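Local structure of beta-N-acetylhexosaminidase (Arthrobacter aurescens, 3RCN) at residues 221-224 / 225-229; 151-154 / 155-158; 184-187 / 188-191; 299-302 / 303-307. The protein probably hydrolyses terminal non-reducing N-acetyl-D-hexosamine residues of N-acetyl-beta-D-hexosaminides, as a member of glycoside hydrolase family 20. All coordinates share one frame; numbering follows the deposited sequence.

Interaction 1. Residues 221-224 / 225-229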
loop_
_atom_site.group_PDB
_atom_site.type_symbol
_atom_site.label_atom_id
_atom_site.label_comp_id
_atom_site.label_asym_id
_atom_site.label_seq_id
_atom_site.Cartn_x
_atom_site.Cartn_y
_atom_site.Cartn_z
ATOM N N TYR A 221 -5.738 11.754 -8.064
ATOM C CA TYR A 221 -4.326 11.784 -8.373
ATOM C C TYR A 221 -3.939 13.151 -8.907
ATOM O O TYR A 221 -4.688 13.759 -9.654
ATOM C CB TYR A 221 -3.999 10.684 -9.365
ATOM C CG TYR A 221 -4.625 9.367 -8.962
ATOM C CD1 TYR A 221 -4.122 8.630 -7.893
ATOM C CD2 TYR A 221 -5.725 8.867 -9.637
ATOM C CE1 TYR A 221 -4.699 7.419 -7.523
ATOM C CE2 TYR A 221 -6.309 7.664 -9.275
ATOM C CZ TYR A 221 -5.794 6.945 -8.219
ATOM O OH TYR A 221 -6.381 5.750 -7.863
ATOM N N THR A 222 -2.789 13.657 -8.482
ATOM C CA THR A 222 -2.267 14.891 -9.029
ATOM C C THR A 222 -1.569 14.472 -10.283
ATOM O O THR A 222 -1.453 13.276 -10.558
ATOM C CB THR A 222 -1.194 15.510 -8.128
ATOM O OG1 THR A 222 -0.078 14.617 -8.064
ATOM C CG2 THR A 222 -1.730 15.785 -6.724
ATOM N N GLN A 223 -1.047 15.441 -11.021
ATOM C CA GLN A 223 -0.430 15.120 -12.297
ATOM C C GLN A 223 0.883 14.401 -12.034
ATOM O O GLN A 223 1.250 13.472 -12.753
ATOM C CB GLN A 223 -0.252 16.373 -13.154
ATOM C CG GLN A 223 -1.548 17.166 -13.301
ATOM C CD GLN A 223 -1.781 17.706 -14.717
ATOM O OE1 GLN A 223 -0.839 18.073 -15.428
ATOM N NE2 GLN A 223 -3.044 17.751 -15.126
ATOM N N ASP A 224 1.564 14.813 -10.972
ATOM C CA ASP A 224 2.797 14.158 -10.564
ATOM C C ASP A 224 2.565 12.719 -10.116
ATOM O O ASP A 224 3.415 11.854 -10.325
ATOM C CB ASP A 224 3.481 14.955 -9.472
ATOM C CG ASP A 224 4.353 16.050 -10.025
ATOM O OD1 ASP A 224 4.742 15.934 -11.206
ATOM O OD2 ASP A 224 4.659 17.014 -9.281
ATOM N N ASP A 225 1.409 12.470 -9.507
ATOM C CA ASP A 225 1.039 11.128 -9.082
ATOM C C ASP A 225 0.803 10.241 -10.300
ATOM O O ASP A 225 1.230 9.082 -10.334
ATOM C CB ASP A 225 -0.229 11.157 -8.218
ATOM C CG ASP A 225 -0.026 11.859 -6.879
ATOM O OD1 ASP A 225 -1.026 12.414 -6.373
ATOM O OD2 ASP A 225 1.106 11.851 -6.325
ATOM N N LEU A 226 0.111 10.786 -11.297
ATOM C CA LEU A 226 -0.164 10.033 -12.507
ATOM C C LEU A 226 1.117 9.771 -13.272
ATOM O O LEU A 226 1.342 8.673 -13.751
ATOM C CB LEU A 226 -1.179 10.766 -13.375
ATOM C CG LEU A 226 -2.543 10.860 -12.696
ATOM C CD1 LEU A 226 -3.445 11.848 -13.405
ATOM C CD2 LEU A 226 -3.173 9.502 -12.644
ATOM N N ARG A 227 1.963 10.786 -13.376
ATOM C CA ARG A 227 3.250 10.611 -14.026
ATOM C C ARG A 227 3.954 9.414 -13.401
ATOM O O ARG A 227 4.356 8.488 -14.099
ATOM C CB ARG A 227 4.109 11.862 -13.864
ATOM C CG ARG A 227 3.639 13.054 -14.649
ATOM C CD ARG A 227 4.784 14.053 -14.886
ATOM N NE ARG A 227 4.369 15.167 -15.743
ATOM C CZ ARG A 227 3.772 16.273 -15.297
ATOM N NH1 ARG A 227 3.528 16.420 -13.997
ATOM N NH2 ARG A 227 3.419 17.235 -16.144
ATOM N N GLU A 228 4.082 9.441 -12.077
ATOM C CA GLU A 228 4.703 8.356 -11.332
ATOM C C GLU A 228 4.104 6.996 -11.691
ATOM O O GLU A 228 4.820 6.039 -11.981
ATOM C CB GLU A 228 4.596 8.611 -9.826
ATOM C CG GLU A 228 5.277 7.543 -8.954
ATOM C CD GLU A 228 5.267 7.876 -7.438
ATOM O OE1 GLU A 228 4.522 8.782 -7.008
ATOM O OE2 GLU A 228 6.007 7.223 -6.665
ATOM N N ILE A 229 2.785 6.911 -11.679
ATOM C CA ILE A 229 2.130 5.655 -11.973
ATOM C C ILE A 229 2.487 5.186 -13.381
ATOM O O ILE A 229 2.751 3.987 -13.589
ATOM C CB ILE A 229 0.619 5.791 -11.845
ATOM C CG1 ILE A 229 0.223 5.778 -10.373
ATOM C CG2 ILE A 229 -0.067 4.661 -12.587
ATOM C CD1 ILE A 229 -1.152 6.336 -10.101
HETATM O O HOH W 1 1.674 19.332 -14.587
#
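The Arg227 guanidinium takes Asp224 OD1 at its edge, 3.1 Å from NH1; at NH2 a water lies at the edge, in the plane. That water donates to Gln223 OE1, and Gln223 NE2 bonds to Gln185 O. The carboxylate of Asp224 is turned 57° from the guanidinium, and the bent bond of this salt bridge is weak. The Tyr221 ring meets Leu226 CD2 and Ile229 CD1 obliquely, CB of Tyr221 lying 3.6 Å from Leu226 CD2; Tyr221 OH is bonded to Met152 O. Thr222 and Asp225 form a capping box at the start of helix 223-235. Thr222 OG1 accepts from Asp225 N at 3.0 Å, and Asp225 OD1 accepts from Thr222 N at 3.0 Å and 172°, on the anti side, tilted 33° out of the carboxylate plane. Asp225 OD2 turns to Arg115 of the second subunit, which also pairs with Glu228. With an alanine at Asp225, Thr222 N is likely to lose its acceptor and that arginine one of its two carboxylates. One carboxylate thus serves both the cap and the dimer interface, and its negative charge at the N-terminal end of the helix would be favoured by the helix dipole.

Interaction 2. Residues 151-154 / 155-158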
loop_
_atom_site.group_PDB
_atom_site.type_symbol
_atom_site.label_atom_id
_atom_site.label_comp_id
_atom_site.label_asym_id
_atom_site.label_seq_id
_atom_site.Cartn_x
_atom_site.Cartn_y
_atom_site.Cartn_z
ATOM N N PHE A 151 -11.902 5.345 -4.953
ATOM C CA PHE A 151 -10.566 5.865 -5.128
ATOM C C PHE A 151 -9.567 4.919 -4.484
ATOM O O PHE A 151 -9.720 4.545 -3.320
ATOM C CB PHE A 151 -10.462 7.246 -4.488
ATOM C CG PHE A 151 -9.077 7.788 -4.462
ATOM C CD1 PHE A 151 -8.485 8.264 -5.628
ATOM C CD2 PHE A 151 -8.357 7.823 -3.275
ATOM C CE1 PHE A 151 -7.204 8.765 -5.618
ATOM C CE2 PHE A 151 -7.063 8.326 -3.248
ATOM C CZ PHE A 151 -6.481 8.799 -4.422
HETATM N N MSE A 152 -8.557 4.517 -5.246
HETATM C CA MSE A 152 -7.504 3.686 -4.693
HETATM C C MSE A 152 -6.254 4.526 -4.412
HETATM O O MSE A 152 -5.702 5.163 -5.307
HETATM C CB MSE A 152 -7.175 2.510 -5.608
HETATM C CG MSE A 152 -6.095 1.618 -5.017
HETATM SE SE MSE A 152 -5.731 -0.049 -5.963
HETATM C CE MSE A 152 -7.360 -1.017 -5.458
ATOM N N PRO A 153 -5.817 4.550 -3.150
ATOM C CA PRO A 153 -4.631 5.351 -2.861
ATOM C C PRO A 153 -3.441 4.905 -3.709
ATOM O O PRO A 153 -3.323 3.728 -4.061
ATOM C CB PRO A 153 -4.392 5.087 -1.381
ATOM C CG PRO A 153 -5.771 4.714 -0.844
ATOM C CD PRO A 153 -6.372 3.912 -1.944
ATOM N N LYS A 154 -2.588 5.870 -4.045
ATOM C CA LYS A 154 -1.433 5.656 -4.913
ATOM C C LYS A 154 -0.542 4.466 -4.498
ATOM O O LYS A 154 -0.100 3.690 -5.354
ATOM C CB LYS A 154 -0.626 6.951 -4.983
ATOM C CG LYS A 154 0.584 6.906 -5.893
ATOM C CD LYS A 154 1.105 8.317 -6.146
ATOM C CE LYS A 154 1.772 8.930 -4.904
ATOM N NZ LYS A 154 3.089 8.299 -4.608
ATOM N N ASP A 155 -0.274 4.329 -3.196
ATOM C CA ASP A 155 0.522 3.208 -2.680
ATOM C C ASP A 155 -0.033 1.846 -3.133
ATOM O O ASP A 155 0.713 0.936 -3.498
ATOM C CB ASP A 155 0.601 3.251 -1.140
ATOM C CG ASP A 155 1.547 4.350 -0.610
ATOM O OD1 ASP A 155 1.431 4.722 0.593
ATOM O OD2 ASP A 155 2.404 4.834 -1.393
ATOM N N ASN A 156 -1.354 1.723 -3.112
ATOM C CA ASN A 156 -2.025 0.492 -3.497
ATOM C C ASN A 156 -2.051 0.263 -5.011
ATOM O O ASN A 156 -1.905 -0.875 -5.474
ATOM C CB ASN A 156 -3.425 0.462 -2.893
ATOM C CG ASN A 156 -3.392 0.572 -1.378
ATOM O OD1 ASN A 156 -3.605 1.645 -0.804
ATOM N ND2 ASN A 156 -3.076 -0.532 -0.724
ATOM N N VAL A 157 -2.214 1.342 -5.776
ATOM C CA VAL A 157 -2.117 1.267 -7.237
ATOM C C VAL A 157 -0.752 0.720 -7.691
ATOM O O VAL A 157 -0.691 -0.141 -8.567
ATOM C CB VAL A 157 -2.374 2.647 -7.928
ATOM C CG1 VAL A 157 -2.151 2.552 -9.439
ATOM C CG2 VAL A 157 -3.778 3.179 -7.627
ATOM N N LEU A 158 0.342 1.203 -7.103
ATOM C CA LEU A 158 1.656 0.765 -7.558
ATOM C C LEU A 158 1.838 -0.696 -7.196
ATOM O O LEU A 158 2.511 -1.448 -7.916
ATOM C CB LEU A 158 2.766 1.600 -6.939
ATOM C CG LEU A 158 2.598 3.105 -7.110
ATOM C CD1 LEU A 158 3.591 3.887 -6.252
ATOM C CD2 LEU A 158 2.720 3.471 -8.595
HETATM O O HOH W 2 4.306 6.243 -3.478
#
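Met152, a selenomethionine, and Pro153 pack against the first turn of helix 154-166 at Asn156 and Val157. This is the close side of the contact. Met152 CG lies 3.6 Å from Asn156 CB and 3.8 Å from Val157 CG2, and the selenium reaches the backbone there, 3.8 Å from Val157 N. With CG opposite the backbone N (chi1 -179°) and the chain extended to SE, the side chain runs alongside the turn to the backbone of Asn156 and Val157 before CE bends off. Pro153, the N-cap residue, presents its ring to the Asn156 amide: CB is 3.6 Å from Asn156 OD1, and CG and CD are only slightly farther. Pro153 O accepts from Val157 N at 3.1 Å. It also takes a weak bond from Asn156 N. Lys154 O receives Leu158 N at 3.1 Å.

The other side is held more loosely and through water. The Lys154 chain folds back at chi3 and chi4 (71° and 72°), yet NZ stays 4.8 Å from Asp155 OD2. A water bridges the gap, accepting from NZ and donating to the carboxylate. The main charge partner of Lys154 is Glu228, and Asp155 has a long, weak ion pair with Arg159 of the second subunit.

The turn follows the loop after strand 140-146 of the catalytic barrel. Val157 and Leu158 rest on Ile229 of helix 223-235, whereas Met152 touches Val467 and Asn156 touches Pro464 of helix 464-471, and the second subunit reaches Pro153 and Asp155.

Interaction 3. Residues 184-187 / 188-191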
loop_
_atom_site.group_PDB
_atom_site.type_symbol
_atom_site.label_atom_id
_atom_site.label_comp_id
_atom_site.label_asym_id
_atom_site.label_seq_id
_atom_site.Cartn_x
_atom_site.Cartn_y
_atom_site.Cartn_z
HETATM N N MSE A 184 -8.828 12.714 -11.766
HETATM C CA MSE A 184 -7.643 13.298 -12.370
HETATM C C MSE A 184 -7.605 14.822 -12.295
HETATM O O MSE A 184 -8.504 15.514 -12.769
HETATM C CB MSE A 184 -7.475 12.818 -13.805
HETATM C CG MSE A 184 -6.175 13.301 -14.401
HETATM SE SE MSE A 184 -6.091 13.094 -16.334
HETATM C CE MSE A 184 -4.340 13.919 -16.609
ATOM N N GLN A 185 -6.548 15.338 -11.694
ATOM C CA GLN A 185 -6.387 16.770 -11.551
ATOM C C GLN A 185 -6.101 17.407 -12.908
ATOM O O GLN A 185 -5.196 16.972 -13.630
ATOM C CB GLN A 185 -5.259 17.058 -10.575
ATOM C CG GLN A 185 -4.702 18.452 -10.643
ATOM C CD GLN A 185 -3.471 18.597 -9.762
ATOM O OE1 GLN A 185 -3.537 19.193 -8.674
ATOM N NE2 GLN A 185 -2.339 18.040 -10.219
ATOM N N ILE A 186 -6.905 18.414 -13.255
ATOM C CA ILE A 186 -6.732 19.173 -14.490
ATOM C C ILE A 186 -6.480 20.627 -14.117
ATOM O O ILE A 186 -7.280 21.252 -13.420
ATOM C CB ILE A 186 -7.973 19.110 -15.396
ATOM C CG1 ILE A 186 -8.342 17.670 -15.742
ATOM C CG2 ILE A 186 -7.723 19.869 -16.674
ATOM C CD1 ILE A 186 -7.326 16.978 -16.604
ATOM N N ASN A 187 -5.358 21.154 -14.581
ATOM C CA ASN A 187 -4.898 22.478 -14.189
ATOM C C ASN A 187 -5.839 23.600 -14.617
ATOM O O ASN A 187 -6.011 24.577 -13.898
ATOM C CB ASN A 187 -3.483 22.736 -14.734
ATOM C CG ASN A 187 -2.419 21.816 -14.112
ATOM O OD1 ASN A 187 -2.505 21.420 -12.936
ATOM N ND2 ASN A 187 -1.408 21.476 -14.911
ATOM N N ARG A 188 -6.452 23.460 -15.787
ATOM C CA ARG A 188 -7.318 24.512 -16.298
ATOM C C ARG A 188 -8.669 24.515 -15.606
ATOM O O ARG A 188 -9.329 25.550 -15.514
ATOM C CB ARG A 188 -7.500 24.374 -17.812
ATOM C CG ARG A 188 -8.365 25.457 -18.444
ATOM C CD ARG A 188 -8.628 25.136 -19.900
ATOM N NE ARG A 188 -7.381 25.079 -20.657
ATOM C CZ ARG A 188 -7.065 25.910 -21.645
ATOM N NH1 ARG A 188 -7.916 26.862 -22.026
ATOM N NH2 ARG A 188 -5.898 25.778 -22.262
ATOM N N TYR A 189 -9.078 23.353 -15.114
ATOM C CA TYR A 189 -10.413 23.196 -14.550
ATOM C C TYR A 189 -10.371 22.652 -13.115
ATOM O O TYR A 189 -10.786 21.516 -12.866
ATOM C CB TYR A 189 -11.243 22.268 -15.439
ATOM C CG TYR A 189 -11.460 22.773 -16.859
ATOM C CD1 TYR A 189 -11.919 24.065 -17.100
ATOM C CD2 TYR A 189 -11.206 21.952 -17.959
ATOM C CE1 TYR A 189 -12.123 24.526 -18.384
ATOM C CE2 TYR A 189 -11.405 22.404 -19.242
ATOM C CZ TYR A 189 -11.868 23.693 -19.455
ATOM O OH TYR A 189 -12.076 24.146 -20.742
ATOM N N PRO A 190 -9.910 23.482 -12.163
ATOM C CA PRO A 190 -9.623 23.051 -10.785
ATOM C C PRO A 190 -10.804 22.384 -10.100
ATOM O O PRO A 190 -10.572 21.553 -9.238
ATOM C CB PRO A 190 -9.290 24.362 -10.060
ATOM C CG PRO A 190 -8.935 25.331 -11.154
ATOM C CD PRO A 190 -9.775 24.938 -12.325
ATOM N N LYS A 191 -12.035 22.735 -10.464
ATOM C CA LYS A 191 -13.211 22.191 -9.778
ATOM C C LYS A 191 -13.427 20.718 -10.073
ATOM O O LYS A 191 -14.168 20.044 -9.357
ATOM C CB LYS A 191 -14.491 22.952 -10.155
ATOM C CG LYS A 191 -14.479 24.432 -9.855
ATOM C CD LYS A 191 -14.746 24.696 -8.397
ATOM C CE LYS A 191 -14.892 26.183 -8.174
ATOM N NZ LYS A 191 -15.654 26.797 -9.298
HETATM O O HOH W 3 -8.787 19.290 -11.466
#
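Ile186 and Tyr189 touch lightly across a tight turn, the methyl CG2 of Ile186 approaching the ring obliquely, 4.3 Å from Tyr189 CD2. CG2 stands opposite the backbone N while CG1 lies beside it (chi1 -57°), which turns the CG2 methyl toward the backbone of the turn, 3.9 Å from Arg188 N, as the longer branch leads away. The aliphatic part of Arg188 is placed differently: its CG sits over one face of the Tyr189 ring, 3.9 Å above the plane and offset toward the rim. Beyond CG the arginine chain bends at chi3 (-61°) and carries its guanidinium outward at an exposed position. The carbonyl oxygen of Asn187 is 4.1 Å from both CG and CD of Pro190, a loose contact.

The backbone closure is slight. Tyr189 N gives a weak bond to Ile186 O, 3.2 Å long and bent to 135°. A water adds a second link, accepting from Ile186 N at 2.7 Å and donating weakly to Tyr189 O. Much of the hold comes from helix 288-304: Glu300 accepts from the backbone N of both Asn187 and Arg188, the Tyr189 ring stacks on Phe293, and its OH bonds to Asn296. Tyr257 meets the same ring edge-to-face.

The i to i+3 closure, with Asn187 and Arg188 both in helical backbone angles, makes this a type I beta-turn over 186-189, in the loop between strand 181-182 and helix 191-194 of the family 20 catalytic domain.

Interaction 4. Residues 299-302 / 303-307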
loop_
_atom_site.group_PDB
_atom_site.type_symbol
_atom_site.label_atom_id
_atom_site.label_comp_id
_atom_site.label_asym_id
_atom_site.label_seq_id
_atom_site.Cartn_x
_atom_site.Cartn_y
_atom_site.Cartn_z
ATOM N N ASP A 299 -6.041 17.476 -23.779
ATOM C CA ASP A 299 -4.733 18.092 -23.981
ATOM C C ASP A 299 -3.836 17.779 -22.798
ATOM O O ASP A 299 -2.663 17.464 -22.968
ATOM C CB ASP A 299 -4.848 19.610 -24.105
ATOM C CG ASP A 299 -5.315 20.061 -25.475
ATOM O OD1 ASP A 299 -5.155 19.293 -26.446
ATOM O OD2 ASP A 299 -5.837 21.193 -25.580
ATOM N N GLU A 300 -4.375 17.876 -21.590
ATOM C CA GLU A 300 -3.570 17.539 -20.422
ATOM C C GLU A 300 -3.360 16.035 -20.309
ATOM O O GLU A 300 -2.253 15.592 -20.019
ATOM C CB GLU A 300 -4.139 18.155 -19.142
ATOM C CG GLU A 300 -4.138 19.678 -19.226
ATOM C CD GLU A 300 -4.443 20.365 -17.912
ATOM O OE1 GLU A 300 -3.980 19.874 -16.852
ATOM O OE2 GLU A 300 -5.141 21.410 -17.944
ATOM N N VAL A 301 -4.402 15.251 -20.574
ATOM C CA VAL A 301 -4.265 13.797 -20.528
ATOM C C VAL A 301 -3.096 13.345 -21.385
ATOM O O VAL A 301 -2.274 12.533 -20.973
ATOM C CB VAL A 301 -5.509 13.088 -21.062
ATOM C CG1 VAL A 301 -5.225 11.590 -21.265
ATOM C CG2 VAL A 301 -6.689 13.315 -20.143
ATOM N N VAL A 302 -3.024 13.900 -22.584
ATOM C CA VAL A 302 -2.071 13.438 -23.579
ATOM C C VAL A 302 -0.637 13.820 -23.214
ATOM O O VAL A 302 0.320 13.151 -23.610
ATOM C CB VAL A 302 -2.503 13.922 -24.985
ATOM C CG1 VAL A 302 -1.379 14.650 -25.717
ATOM C CG2 VAL A 302 -3.032 12.756 -25.770
ATOM N N GLU A 303 -0.507 14.885 -22.431
ATOM C CA GLU A 303 0.771 15.288 -21.855
ATOM C C GLU A 303 1.261 14.294 -20.772
ATOM O O GLU A 303 2.451 13.987 -20.687
ATOM C CB GLU A 303 0.648 16.704 -21.280
ATOM C CG GLU A 303 1.963 17.311 -20.828
ATOM C CD GLU A 303 2.968 17.417 -21.963
ATOM O OE1 GLU A 303 2.533 17.662 -23.112
ATOM O OE2 GLU A 303 4.186 17.244 -21.711
ATOM N N ILE A 304 0.336 13.812 -19.944
ATOM C CA ILE A 304 0.642 12.862 -18.874
ATOM C C ILE A 304 0.857 11.409 -19.326
ATOM O O ILE A 304 1.839 10.775 -18.939
ATOM C CB ILE A 304 -0.480 12.865 -17.806
ATOM C CG1 ILE A 304 -0.775 14.293 -17.318
ATOM C CG2 ILE A 304 -0.135 11.923 -16.676
ATOM C CD1 ILE A 304 0.455 15.046 -16.864
ATOM N N PHE A 305 -0.077 10.894 -20.128
ATOM C CA PHE A 305 -0.073 9.506 -20.607
ATOM C C PHE A 305 0.433 9.400 -22.045
ATOM O O PHE A 305 -0.239 9.843 -22.980
ATOM C CB PHE A 305 -1.492 8.922 -20.572
ATOM C CG PHE A 305 -2.132 8.956 -19.223
ATOM C CD1 PHE A 305 -2.802 10.089 -18.788
ATOM C CD2 PHE A 305 -2.059 7.857 -18.379
ATOM C CE1 PHE A 305 -3.386 10.123 -17.528
ATOM C CE2 PHE A 305 -2.635 7.884 -17.118
ATOM C CZ PHE A 305 -3.308 9.010 -16.687
ATOM N N PRO A 306 1.611 8.795 -22.227
ATOM C CA PRO A 306 2.258 8.497 -23.512
ATOM C C PRO A 306 1.531 7.453 -24.374
ATOM O O PRO A 306 1.833 7.343 -25.552
ATOM C CB PRO A 306 3.636 7.984 -23.093
ATOM C CG PRO A 306 3.427 7.440 -21.730
ATOM C CD PRO A 306 2.435 8.361 -21.089
ATOM N N SER A 307 0.597 6.708 -23.796
ATOM C CA SER A 307 -0.091 5.600 -24.468
ATOM C C SER A 307 -0.677 5.905 -25.874
ATOM O O SER A 307 -1.379 6.902 -26.056
ATOM C CB SER A 307 -1.227 5.132 -23.559
ATOM O OG SER A 307 -2.115 4.260 -24.231
#
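The last turn of helix 288-304 closes with a nearly straight bond from Phe305 N to Val301 O, 2.9 Å and 177°, after Ile304 N binds Glu300 O at 3.1 Å; Glu303 N makes weak bonds to Asp299 O and Glu300 O. Phe305 then leaves helical geometry. Its ring, swung beside its own backbone N (chi1 -57°), lies with CD1 3.8 Å from Val301 CG1, the two side chains crossing at a slant. Val301 O meets the ring edge in plane, 3.3 Å from Phe305 CD1. Over one ring face sits Ile304 CG2, 3.7 Å above the plane and toward the rim. The helix runs into strand 309-313, an alpha-to-beta connection of the TIM barrel: Val301 and Val302 touch Ile310 of that strand, while Phe305 reaches Val240 and Pro242 of strand 239-243. Ile304 CG1 lies 3.3 Å from Glu300 O, alongside the helix backbone. Glu300 sends its carboxylate off this turn to Gln223, and Asp299 bonds to His354 and His358. Arg360 takes up the carbonyls of Phe305 and Ser307.

Interactions 1 and 2 are the buried pair, both at helix starts and both touching the second subunit; they lie on adjoining helices, 223-235 and 154-166, joined by a salt bridge. Interaction 4 is partly buried at a helix end, with mostly apolar side-chain packing, whereas interaction 3 is a surface turn closed weakly within itself and held mainly by helix 288-304, the helix that interaction 4 ends. Gln223 of interaction 1 bridges three of them, bonding to both interaction 3 and interaction 4. Interactions 2 and 4 are about 20 Å apart between centres and do not touch, with interaction 1 in contact with both.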